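Local coordinates for protein ferredoxin (Rhodopseudomonas palustris, PDB 4LTU) that carries a single [2Fe-2S] cluster and probably passes electrons between redox partners, as do other ferredoxins of the adrenodoxin/putidaredoxin family, at residues Pro2-Glu14 with Ile91-Pro103. Sequence-based numbering, arbitrary orientation.
Sequences PSITFIHPDGRSE and IAPELDGLVLRIP. Unlike the reference sequence in segment 91-103: Ile-102 (reference Leu).
Thr-5 and Leu-100 carry the middle of a parallel backbone ladder between strands 3-7 and 99-101. Thr-5 N donates to Leu-98 O, and Leu-100 N returns a bond to Thr-5 O at 2.7 Å, nearly straight at 169°. Ile-7 N to Leu-100 O and Ile-102 N to Ile-7 O continue the ladder. At its start Gly-97 N, in the turn 95-98, reaches Ser-3 O at 2.9 Å. This pairing joins the first and last strands of the mixed sheet in the 2Fe-2S ferredoxin fold. Helix 24-29 packs on the side carrying Ile-4, Phe-6 and Leu-100. There Leu-100 CD1 lies 3.6 Å from Phe-6 CE1, the two side chains running side by side. Ile-4 places CG2 anti to its own N, 4.0 Å from Leu-100 CD1, while its CD1 meets Ile-91 CD1. With an alanine here both branches would be gone, and a gap would probably open between Ile-91 and Leu-100. On the other side Ile-7 CD1 meets Val-99 CG1 at 3.5 Å. Arg-101 runs its CG alongside Ile-7 CB, and its guanidinium pairs with Asp-54. Ile-102 CD1 makes a CH-pi contact over one face of the His-8 ring, 3.8 Å from the centroid; Arg-12 NH2 lies over the opposite face.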
loop_
_atom_site.group_PDB
_atom_site.type_symbol
_atom_site.label_atom_id
_atom_site.label_comp_id
_atom_site.label_asym_id
_atom_site.label_seq_id
_atom_site.Cartn_x
_atom_site.Cartn_y
_atom_site.Cartn_z
ATOM N N PRO A 2 11.731 0.505 -10.502
ATOM C CA PRO A 2 12.088 0.036 -9.166
ATOM C C PRO A 2 11.384 -1.249 -8.735
ATOM O O PRO A 2 10.887 -2.032 -9.570
ATOM C CB PRO A 2 11.682 1.213 -8.274
ATOM C CG PRO A 2 11.949 2.406 -9.115
ATOM C CD PRO A 2 11.622 1.978 -10.545
ATOM N N SER A 3 11.360 -1.461 -7.425
ATOM C CA SER A 3 11.011 -2.733 -6.863
ATOM C C SER A 3 10.422 -2.503 -5.482
ATOM O O SER A 3 10.978 -1.748 -4.668
ATOM C CB SER A 3 12.278 -3.587 -6.743
ATOM O OG SER A 3 11.970 -4.963 -6.664
ATOM N N ILE A 4 9.296 -3.168 -5.232
ATOM C CA ILE A 4 8.590 -3.064 -3.979
ATOM C C ILE A 4 8.566 -4.434 -3.377
ATOM O O ILE A 4 8.262 -5.406 -4.052
ATOM C CB ILE A 4 7.093 -2.658 -4.150
ATOM C CG1 ILE A 4 6.926 -1.374 -4.955
ATOM C CG2 ILE A 4 6.417 -2.498 -2.786
ATOM C CD1 ILE A 4 5.514 -1.228 -5.472
ATOM N N THR A 5 8.840 -4.500 -2.084
ATOM C CA THR A 5 8.698 -5.746 -1.331
ATOM C C THR A 5 7.344 -5.771 -0.612
ATOM O O THR A 5 7.044 -4.857 0.158
ATOM C CB THR A 5 9.844 -5.857 -0.311
ATOM O OG1 THR A 5 11.078 -5.480 -0.955
ATOM C CG2 THR A 5 9.953 -7.241 0.225
ATOM N N PHE A 6 6.528 -6.801 -0.870
ATOM C CA PHE A 6 5.264 -6.990 -0.154
ATOM C C PHE A 6 5.350 -8.170 0.825
ATOM O O PHE A 6 5.853 -9.238 0.455
ATOM C CB PHE A 6 4.102 -7.257 -1.115
ATOM C CG PHE A 6 3.505 -6.015 -1.748
ATOM C CD1 PHE A 6 2.444 -5.339 -1.133
ATOM C CD2 PHE A 6 3.968 -5.554 -2.977
ATOM C CE1 PHE A 6 1.868 -4.198 -1.734
ATOM C CE2 PHE A 6 3.406 -4.416 -3.582
ATOM C CZ PHE A 6 2.357 -3.738 -2.964
ATOM N N ILE A 7 4.839 -7.988 2.048
ATOM C CA ILE A 7 4.808 -9.077 3.043
ATOM C C ILE A 7 3.386 -9.437 3.484
ATOM O O ILE A 7 2.634 -8.584 3.943
ATOM C CB ILE A 7 5.700 -8.749 4.264
ATOM C CG1 ILE A 7 7.159 -8.731 3.831
ATOM C CG2 ILE A 7 5.455 -9.738 5.433
ATOM C CD1 ILE A 7 7.940 -7.641 4.473
ATOM N N HIS A 8 3.037 -10.706 3.312
ATOM C CA HIS A 8 1.726 -11.251 3.690
ATOM C C HIS A 8 1.627 -11.423 5.192
ATOM O O HIS A 8 2.657 -11.496 5.877
ATOM C CB HIS A 8 1.458 -12.572 2.955
ATOM C CG HIS A 8 1.346 -12.402 1.467
ATOM N ND1 HIS A 8 2.450 -12.301 0.648
ATOM C CD2 HIS A 8 0.264 -12.255 0.662
ATOM C CE1 HIS A 8 2.054 -12.109 -0.597
ATOM N NE2 HIS A 8 0.734 -12.089 -0.620
ATOM N N PRO A 9 0.400 -11.454 5.724
ATOM C CA PRO A 9 0.184 -11.713 7.149
ATOM C C PRO A 9 1.078 -12.840 7.680
ATOM O O PRO A 9 1.594 -12.749 8.819
ATOM C CB PRO A 9 -1.293 -12.150 7.214
ATOM C CG PRO A 9 -1.835 -12.031 5.830
ATOM C CD PRO A 9 -0.872 -11.224 5.015
ATOM N N ASP A 10 1.274 -13.880 6.859
ATOM C CA ASP A 10 2.045 -15.059 7.285
ATOM C C ASP A 10 3.549 -14.823 7.340
ATOM O O ASP A 10 4.269 -15.600 7.966
ATOM C CB ASP A 10 1.689 -16.324 6.462
ATOM C CG ASP A 10 1.826 -16.133 4.951
ATOM O OD1 ASP A 10 1.338 -17.018 4.225
ATOM O OD2 ASP A 10 2.418 -15.143 4.467
ATOM N N GLY A 11 4.022 -13.766 6.681
ATOM C CA GLY A 11 5.419 -13.332 6.797
ATOM C C GLY A 11 6.199 -13.611 5.540
ATOM O O GLY A 11 7.395 -13.324 5.455
ATOM N N ARG A 12 5.524 -14.180 4.545
ATOM C CA ARG A 12 6.207 -14.512 3.326
ATOM C C ARG A 12 6.267 -13.291 2.415
ATOM O O ARG A 12 5.448 -12.368 2.543
ATOM C CB ARG A 12 5.582 -15.729 2.656
ATOM C CG ARG A 12 4.314 -15.450 1.910
ATOM C CD ARG A 12 3.576 -16.759 1.691
ATOM N NE ARG A 12 2.161 -16.523 1.426
ATOM C CZ ARG A 12 1.688 -16.123 0.259
ATOM N NH1 ARG A 12 2.534 -15.883 -0.741
ATOM N NH2 ARG A 12 0.383 -15.956 0.098
ATOM N N SER A 13 7.253 -13.275 1.523
ATOM C CA SER A 13 7.480 -12.100 0.714
ATOM C C SER A 13 7.347 -12.344 -0.774
ATOM O O SER A 13 7.395 -13.499 -1.279
ATOM C CB SER A 13 8.808 -11.406 1.047
ATOM O OG SER A 13 9.895 -12.319 1.101
ATOM N N GLU A 14 7.119 -11.227 -1.449
ATOM C CA GLU A 14 6.963 -11.156 -2.890
ATOM C C GLU A 14 7.630 -9.859 -3.329
ATOM O O GLU A 14 7.360 -8.796 -2.764
ATOM C CB GLU A 14 5.481 -11.095 -3.270
ATOM C CG GLU A 14 4.759 -12.378 -3.071
ATOM C CD GLU A 14 3.409 -12.419 -3.762
ATOM O OE1 GLU A 14 2.448 -12.925 -3.145
ATOM O OE2 GLU A 14 3.306 -11.995 -4.933
ATOM N N ILE A 91 5.444 5.529 -6.722
ATOM C CA ILE A 91 6.816 5.042 -6.724
ATOM C C ILE A 91 7.768 5.981 -7.457
ATOM O O ILE A 91 7.435 6.546 -8.506
ATOM C CB ILE A 91 6.894 3.578 -7.187
ATOM C CG1 ILE A 91 6.383 2.706 -6.049
ATOM C CG2 ILE A 91 8.356 3.151 -7.499
ATOM C CD1 ILE A 91 5.268 1.815 -6.450
ATOM N N ALA A 92 8.932 6.167 -6.838
ATOM C CA ALA A 92 10.002 7.032 -7.332
ATOM C C ALA A 92 11.328 6.332 -7.033
ATOM O O ALA A 92 11.369 5.403 -6.217
ATOM C CB ALA A 92 9.946 8.399 -6.633
ATOM N N PRO A 93 12.420 6.760 -7.693
ATOM C CA PRO A 93 13.698 6.053 -7.520
ATOM C C PRO A 93 14.009 5.770 -6.049
ATOM O O PRO A 93 14.399 4.651 -5.690
ATOM C CB PRO A 93 14.729 7.047 -8.093
ATOM C CG PRO A 93 13.942 7.896 -9.045
ATOM C CD PRO A 93 12.557 7.985 -8.510
ATOM N N GLU A 94 13.801 6.788 -5.213
ATOM C CA GLU A 94 14.089 6.760 -3.790
ATOM C C GLU A 94 13.282 5.707 -3.031
ATOM O O GLU A 94 13.631 5.361 -1.892
ATOM C CB GLU A 94 13.832 8.136 -3.173
ATOM C CG GLU A 94 14.081 9.331 -4.118
ATOM C CD GLU A 94 12.811 9.819 -4.840
ATOM O OE1 GLU A 94 11.708 9.721 -4.254
ATOM O OE2 GLU A 94 12.923 10.329 -5.979
ATOM N N LEU A 95 12.211 5.199 -3.640
ATOM C CA LEU A 95 11.426 4.151 -2.981
ATOM C C LEU A 95 11.756 2.750 -3.499
ATOM O O LEU A 95 11.064 1.775 -3.173
ATOM C CB LEU A 95 9.920 4.449 -3.014
ATOM C CG LEU A 95 9.514 5.858 -2.560
ATOM C CD1 LEU A 95 8.048 6.072 -2.773
ATOM C CD2 LEU A 95 9.884 6.100 -1.107
ATOM N N ASP A 96 12.813 2.657 -4.303
ATOM C CA ASP A 96 13.280 1.366 -4.792
ATOM C C ASP A 96 13.719 0.675 -3.528
ATOM O O ASP A 96 14.591 1.195 -2.808
ATOM C CB ASP A 96 14.444 1.552 -5.781
ATOM C CG ASP A 96 14.964 0.232 -6.382
ATOM O OD1 ASP A 96 14.449 -0.870 -6.105
ATOM O OD2 ASP A 96 15.924 0.314 -7.173
ATOM N N GLY A 97 13.078 -0.448 -3.227
ATOM C CA GLY A 97 13.278 -1.158 -1.955
ATOM C C GLY A 97 12.145 -1.042 -0.935
ATOM O O GLY A 97 12.177 -1.709 0.114
ATOM N N LEU A 98 11.135 -0.216 -1.237
ATOM C CA LEU A 98 10.000 0.002 -0.322
ATOM C C LEU A 98 9.344 -1.291 0.147
ATOM O O LEU A 98 9.060 -2.200 -0.656
ATOM C CB LEU A 98 8.944 0.905 -0.973
ATOM C CG LEU A 98 7.720 1.307 -0.137
ATOM C CD1 LEU A 98 8.071 2.279 0.985
ATOM C CD2 LEU A 98 6.643 1.875 -1.041
ATOM N N VAL A 99 9.084 -1.367 1.453
ATOM C CA VAL A 99 8.544 -2.580 2.027
ATOM C C VAL A 99 7.129 -2.304 2.497
ATOM O O VAL A 99 6.890 -1.360 3.247
ATOM C CB VAL A 99 9.419 -3.086 3.198
ATOM C CG1 VAL A 99 8.770 -4.326 3.918
ATOM C CG2 VAL A 99 10.810 -3.397 2.725
ATOM N N LEU A 100 6.185 -3.108 2.040
ATOM C CA LEU A 100 4.813 -2.945 2.506
ATOM C C LEU A 100 4.271 -4.262 3.030
ATOM O O LEU A 100 4.491 -5.305 2.436
ATOM C CB LEU A 100 3.901 -2.402 1.401
ATOM C CG LEU A 100 4.307 -1.182 0.580
ATOM C CD1 LEU A 100 3.326 -1.080 -0.618
ATOM C CD2 LEU A 100 4.329 0.085 1.435
ATOM N N ARG A 101 3.593 -4.203 4.163
ATOM C CA ARG A 101 2.936 -5.373 4.704
ATOM C C ARG A 101 1.446 -5.165 4.554
ATOM O O ARG A 101 0.932 -4.047 4.725
ATOM C CB ARG A 101 3.361 -5.614 6.156
ATOM C CG ARG A 101 4.915 -5.749 6.259
ATOM C CD ARG A 101 5.411 -6.316 7.582
ATOM N NE ARG A 101 5.847 -5.246 8.464
ATOM C CZ ARG A 101 7.078 -5.121 8.939
ATOM N NH1 ARG A 101 8.008 -6.035 8.646
ATOM N NH2 ARG A 101 7.365 -4.094 9.732
ATOM N N ILE A 102 0.766 -6.257 4.232
ATOM C CA ILE A 102 -0.635 -6.260 3.914
ATOM C C ILE A 102 -1.438 -6.826 5.091
ATOM O O ILE A 102 -0.998 -7.774 5.750
ATOM C CB ILE A 102 -0.935 -6.999 2.579
ATOM C CG1 ILE A 102 -0.061 -8.218 2.386
ATOM C CG2 ILE A 102 -0.695 -6.071 1.353
ATOM C CD1 ILE A 102 -0.121 -8.774 0.932
ATOM N N PRO A 103 -2.609 -6.215 5.369
ATOM C CA PRO A 103 -3.390 -6.541 6.525
ATOM C C PRO A 103 -4.112 -7.863 6.379
ATOM O O PRO A 103 -4.296 -8.361 5.274
ATOM C CB PRO A 103 -4.399 -5.396 6.577
ATOM C CG PRO A 103 -4.619 -5.061 5.196
ATOM C CD PRO A 103 -3.239 -5.128 4.608
HETATM O O HOH W 1 13.611 -4.114 0.820
#